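Long-range contact in cellulosomal scaffoldin (Bacteroides cellulosolvens, PDB 2XBT), which probably binds cellulose through this family 3b carbohydrate-binding module, one domain of the much longer scaffoldin of the cellulosome: residues 39-53 and 84-98. Numbering follows the deposited sequence.
Sequences TYDLSKITIRYFYTS and KANKYIEIKLASGTL. With NO3 (nitrate ion), chain B.
Strands 45-51 and 87-93 pair antiparallel, their axes 4.5 Å apart at closest approach, and I47 with I91 and Y49 with I89 are hydrogen-bonded pairs. At one end a classic beta bulge sets N86 and K87 opposite the single residue Y51. Here Y51 O takes K87 N at 3.0 Å and, weakly, N86 N. The S53 N-H points at a lone pair of N86 OD1, within the amide plane, with S53 N 2.7 Å from OD1.

On one face, the side edge of the R48 guanidinium meets one oxygen of E90. NE and NH2 both donate to OE2, NE at 3.0 Å on the anti side of the carboxylate. The R48 chain, straight from CG to NE (chi2 179°), brings the guanidinium over the Y88 ring, with the planes 21° apart and NE 3.4 Å from Y88 CE1. A nitrate ion, probably from the crystallisation liquor, is held by two weak bonds from NH1 and NH2. Replacing R48 with alanine would probably leave the E90 carboxylate without its main cation and uncover this side of Y88.

On the other face, K87 CB sits over the Y51 ring, 3.6 Å from its centroid. I89 CG1 meets Y51 CE2, and I89 CD1 meets Y49 CD2 at 3.9 Å. Near the short 40-41/97-98 pair, L42 CD2 packs between L93 CD1 and L98 CG.

One face thus carries the R48-E90-K92 salt-bridge network, beside buried T46 and F50. The other is mainly apolar at I47, Y49, I89 and I91 and joins the beta-sandwich core, where Y49 reaches I26 and M28.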
# COMPACT_ATOMS: atom_id res chain seq x y z
N THR A 39 -1.77 1.55 -20.58
CA THR A 39 -0.61 1.90 -19.79
C THR A 39 -1.08 2.86 -18.72
O THR A 39 -2.04 3.61 -18.92
CB THR A 39 0.47 2.63 -20.60
OG1 THR A 39 -0.01 3.92 -20.96
CG2 THR A 39 0.84 1.83 -21.86
N TYR A 40 -0.43 2.81 -17.56
CA TYR A 40 -0.81 3.64 -16.44
C TYR A 40 0.39 4.46 -15.95
O TYR A 40 1.50 3.95 -15.84
CB TYR A 40 -1.36 2.76 -15.30
CG TYR A 40 -2.70 2.13 -15.60
CD1 TYR A 40 -3.87 2.83 -15.40
CD2 TYR A 40 -2.78 0.84 -16.10
CE1 TYR A 40 -5.11 2.26 -15.67
CE2 TYR A 40 -4.01 0.26 -16.37
CZ TYR A 40 -5.17 0.98 -16.15
OH TYR A 40 -6.39 0.40 -16.43
N ASP A 41 0.15 5.73 -15.64
CA ASP A 41 1.18 6.64 -15.15
C ASP A 41 1.30 6.49 -13.63
O ASP A 41 0.35 6.80 -12.90
CB ASP A 41 0.76 8.08 -15.48
CG ASP A 41 1.82 9.10 -15.12
OD1 ASP A 41 2.79 8.75 -14.41
OD2 ASP A 41 1.68 10.27 -15.56
N LEU A 42 2.45 6.03 -13.16
CA LEU A 42 2.61 5.78 -11.73
C LEU A 42 2.46 7.03 -10.88
O LEU A 42 2.12 6.93 -9.70
CB LEU A 42 3.95 5.10 -11.43
CG LEU A 42 4.07 3.66 -11.91
CD1 LEU A 42 5.47 3.16 -11.58
CD2 LEU A 42 3.01 2.79 -11.23
N SER A 43 2.69 8.20 -11.47
CA SER A 43 2.56 9.44 -10.70
C SER A 43 1.11 9.70 -10.29
O SER A 43 0.84 10.56 -9.45
CB SER A 43 3.11 10.63 -11.49
OG SER A 43 2.23 11.00 -12.54
N LYS A 44 0.18 8.96 -10.89
CA LYS A 44 -1.23 9.11 -10.58
C LYS A 44 -1.75 8.05 -9.63
O LYS A 44 -2.93 8.03 -9.32
CB LYS A 44 -2.07 9.13 -11.85
CG LYS A 44 -1.77 10.31 -12.75
CD LYS A 44 -2.66 10.27 -13.98
CE LYS A 44 -2.53 11.56 -14.76
NZ LYS A 44 -1.11 11.81 -15.08
N ILE A 45 -0.87 7.17 -9.18
CA ILE A 45 -1.27 6.10 -8.26
C ILE A 45 -1.05 6.53 -6.81
O ILE A 45 -0.00 7.07 -6.47
CB ILE A 45 -0.44 4.83 -8.51
CG1 ILE A 45 -0.82 4.17 -9.85
CG2 ILE A 45 -0.58 3.86 -7.34
CD1 ILE A 45 -2.11 3.37 -9.81
N THR A 46 -2.04 6.27 -5.96
CA THR A 46 -1.84 6.35 -4.52
C THR A 46 -2.30 5.06 -3.88
O THR A 46 -3.20 4.37 -4.40
CB THR A 46 -2.59 7.55 -3.89
OG1 THR A 46 -3.96 7.53 -4.31
CG2 THR A 46 -1.97 8.83 -4.35
N ILE A 47 -1.67 4.71 -2.76
CA ILE A 47 -2.04 3.51 -2.04
C ILE A 47 -2.30 3.90 -0.60
O ILE A 47 -1.55 4.70 -0.04
CB ILE A 47 -0.91 2.49 -2.10
CG1 ILE A 47 -0.69 2.09 -3.55
CG2 ILE A 47 -1.26 1.24 -1.26
CD1 ILE A 47 0.58 1.27 -3.77
N ARG A 48 -3.37 3.37 -0.01
CA ARG A 48 -3.64 3.69 1.40
C ARG A 48 -3.67 2.43 2.23
O ARG A 48 -4.34 1.45 1.88
CB ARG A 48 -4.96 4.44 1.56
CG ARG A 48 -4.96 5.79 0.85
CD ARG A 48 -6.31 6.49 1.00
NE ARG A 48 -6.21 7.86 0.51
CZ ARG A 48 -7.11 8.82 0.70
NH1 ARG A 48 -8.21 8.58 1.39
NH2 ARG A 48 -6.89 10.02 0.20
N TYR A 49 -2.95 2.48 3.34
CA TYR A 49 -2.91 1.41 4.32
C TYR A 49 -3.50 2.03 5.57
O TYR A 49 -2.97 3.01 6.08
CB TYR A 49 -1.45 1.03 4.59
CG TYR A 49 -1.27 -0.17 5.51
CD1 TYR A 49 -1.04 -1.44 4.99
CD2 TYR A 49 -1.31 -0.02 6.89
CE1 TYR A 49 -0.85 -2.54 5.82
CE2 TYR A 49 -1.13 -1.12 7.74
CZ TYR A 49 -0.91 -2.37 7.20
OH TYR A 49 -0.71 -3.47 8.01
N PHE A 50 -4.60 1.45 6.03
CA PHE A 50 -5.39 2.05 7.11
C PHE A 50 -5.04 1.41 8.43
O PHE A 50 -4.85 0.20 8.51
CB PHE A 50 -6.87 1.85 6.83
CG PHE A 50 -7.31 2.40 5.50
CD1 PHE A 50 -7.68 3.73 5.39
CD2 PHE A 50 -7.35 1.59 4.38
CE1 PHE A 50 -8.09 4.26 4.17
CE2 PHE A 50 -7.75 2.11 3.14
CZ PHE A 50 -8.12 3.45 3.05
N TYR A 51 -4.95 2.24 9.47
CA TYR A 51 -4.46 1.76 10.76
C TYR A 51 -4.99 2.61 11.91
O TYR A 51 -5.61 3.64 11.70
CB TYR A 51 -2.92 1.77 10.79
CG TYR A 51 -2.32 3.17 10.83
CD1 TYR A 51 -1.92 3.73 12.03
CD2 TYR A 51 -2.15 3.92 9.66
CE1 TYR A 51 -1.37 5.01 12.07
CE2 TYR A 51 -1.60 5.20 9.70
CZ TYR A 51 -1.21 5.73 10.91
OH TYR A 51 -0.67 6.99 10.97
N THR A 52 -4.71 2.16 13.12
CA THR A 52 -5.20 2.82 14.31
C THR A 52 -4.02 3.34 15.09
O THR A 52 -3.06 2.61 15.36
CB THR A 52 -5.96 1.85 15.22
OG1 THR A 52 -7.17 1.44 14.57
CG2 THR A 52 -6.29 2.52 16.56
N SER A 53 -4.08 4.62 15.43
CA SER A 53 -2.99 5.24 16.14
C SER A 53 -3.19 5.13 17.64
O SER A 53 -4.06 5.79 18.21
CB SER A 53 -2.84 6.71 15.78
OG SER A 53 -1.76 7.27 16.52
N LYS A 84 -11.60 -0.08 13.29
CA LYS A 84 -10.22 -0.55 13.15
C LYS A 84 -9.26 0.46 12.48
O LYS A 84 -8.15 0.09 12.08
CB LYS A 84 -10.18 -1.88 12.41
CG LYS A 84 -10.78 -3.03 13.23
CD LYS A 84 -10.64 -4.36 12.53
CE LYS A 84 -9.25 -4.95 12.74
NZ LYS A 84 -9.08 -6.24 12.00
N ALA A 85 -9.65 1.73 12.38
CA ALA A 85 -8.76 2.71 11.76
C ALA A 85 -9.17 4.12 12.05
O ALA A 85 -10.31 4.51 11.80
CB ALA A 85 -8.71 2.49 10.24
N ASN A 86 -8.22 4.91 12.54
CA ASN A 86 -8.42 6.35 12.66
C ASN A 86 -7.40 7.14 11.85
O ASN A 86 -7.38 8.38 11.87
CB ASN A 86 -8.47 6.79 14.13
CG ASN A 86 -7.16 6.52 14.88
OD1 ASN A 86 -6.28 5.82 14.39
ND2 ASN A 86 -7.05 7.08 16.08
N LYS A 87 -6.54 6.42 11.13
CA LYS A 87 -5.53 7.02 10.28
C LYS A 87 -5.31 6.18 9.03
O LYS A 87 -5.79 5.05 8.92
CB LYS A 87 -4.18 7.09 11.01
CG LYS A 87 -4.20 7.71 12.42
CD LYS A 87 -3.91 9.20 12.40
CE LYS A 87 -3.79 9.73 13.83
NZ LYS A 87 -3.70 11.22 13.90
N TYR A 88 -4.58 6.76 8.08
CA TYR A 88 -4.05 5.98 6.97
C TYR A 88 -2.70 6.51 6.53
O TYR A 88 -2.43 7.71 6.64
CB TYR A 88 -5.00 5.92 5.78
CG TYR A 88 -5.33 7.26 5.17
CD1 TYR A 88 -4.64 7.72 4.04
CD2 TYR A 88 -6.31 8.06 5.73
CE1 TYR A 88 -4.95 8.97 3.48
CE2 TYR A 88 -6.62 9.29 5.18
CZ TYR A 88 -5.94 9.74 4.06
OH TYR A 88 -6.25 10.97 3.53
N ILE A 89 -1.85 5.60 6.09
CA ILE A 89 -0.63 5.97 5.40
C ILE A 89 -1.04 6.11 3.94
O ILE A 89 -1.74 5.23 3.42
CB ILE A 89 0.41 4.85 5.46
CG1 ILE A 89 0.62 4.41 6.91
CG2 ILE A 89 1.73 5.31 4.83
CD1 ILE A 89 1.15 3.02 7.02
N GLU A 90 -0.60 7.17 3.29
CA GLU A 90 -0.79 7.30 1.85
C GLU A 90 0.55 7.28 1.16
O GLU A 90 1.39 8.16 1.39
CB GLU A 90 -1.53 8.59 1.48
CG GLU A 90 -1.76 8.72 -0.03
CD GLU A 90 -2.76 9.81 -0.37
OE1 GLU A 90 -2.34 10.97 -0.52
OE2 GLU A 90 -3.96 9.50 -0.48
N ILE A 91 0.73 6.29 0.30
CA ILE A 91 1.96 6.14 -0.46
C ILE A 91 1.74 6.66 -1.88
O ILE A 91 0.77 6.30 -2.55
CB ILE A 91 2.40 4.67 -0.47
CG1 ILE A 91 2.71 4.21 0.96
CG2 ILE A 91 3.63 4.46 -1.36
CD1 ILE A 91 2.90 2.73 1.08
N LYS A 92 2.63 7.55 -2.32
CA LYS A 92 2.50 8.13 -3.64
C LYS A 92 3.72 7.73 -4.44
O LYS A 92 4.83 7.78 -3.93
CB LYS A 92 2.44 9.65 -3.57
CG LYS A 92 1.08 10.23 -3.22
CD LYS A 92 1.10 11.73 -3.46
CE LYS A 92 -0.26 12.37 -3.22
NZ LYS A 92 -1.28 11.84 -4.15
N LEU A 93 3.51 7.31 -5.68
CA LEU A 93 4.61 6.97 -6.57
C LEU A 93 4.90 8.21 -7.39
O LEU A 93 3.99 8.95 -7.73
CB LEU A 93 4.21 5.79 -7.45
CG LEU A 93 3.88 4.55 -6.61
CD1 LEU A 93 3.39 3.42 -7.49
CD2 LEU A 93 5.10 4.13 -5.80
N ALA A 94 6.18 8.46 -7.67
CA ALA A 94 6.56 9.76 -8.22
C ALA A 94 6.65 9.78 -9.74
O ALA A 94 6.30 10.78 -10.37
CB ALA A 94 7.88 10.25 -7.61
N SER A 95 7.11 8.68 -10.32
CA SER A 95 7.39 8.69 -11.75
C SER A 95 7.30 7.32 -12.40
O SER A 95 7.20 6.31 -11.72
CB SER A 95 8.79 9.25 -12.00
OG SER A 95 9.78 8.34 -11.55
N GLY A 96 7.36 7.30 -13.72
CA GLY A 96 7.43 6.04 -14.42
C GLY A 96 6.06 5.55 -14.87
O GLY A 96 5.02 6.14 -14.57
N THR A 97 6.08 4.44 -15.60
CA THR A 97 4.89 3.97 -16.27
C THR A 97 4.71 2.48 -16.05
O THR A 97 5.67 1.72 -16.11
CB THR A 97 5.03 4.22 -17.79
OG1 THR A 97 5.08 5.64 -18.03
CG2 THR A 97 3.86 3.63 -18.55
N LEU A 98 3.49 2.08 -15.77
CA LEU A 98 3.12 0.68 -15.86
C LEU A 98 2.73 0.41 -17.30
O LEU A 98 1.72 0.94 -17.78
CB LEU A 98 1.94 0.37 -14.96
CG LEU A 98 2.25 -0.09 -13.55
CD1 LEU A 98 1.02 -0.79 -12.99
CD2 LEU A 98 3.47 -1.03 -13.54
N NO3 B . -9.80 11.74 0.43
O1 NO3 B . -9.95 12.05 -0.93
O2 NO3 B . -8.83 12.40 1.19
O3 NO3 B . -10.63 10.78 1.01
O HOH W 1 3.14 11.65 -7.47
O HOH W 2 -0.72 10.99 -6.97
O HOH W 3 1.13 9.25 -7.12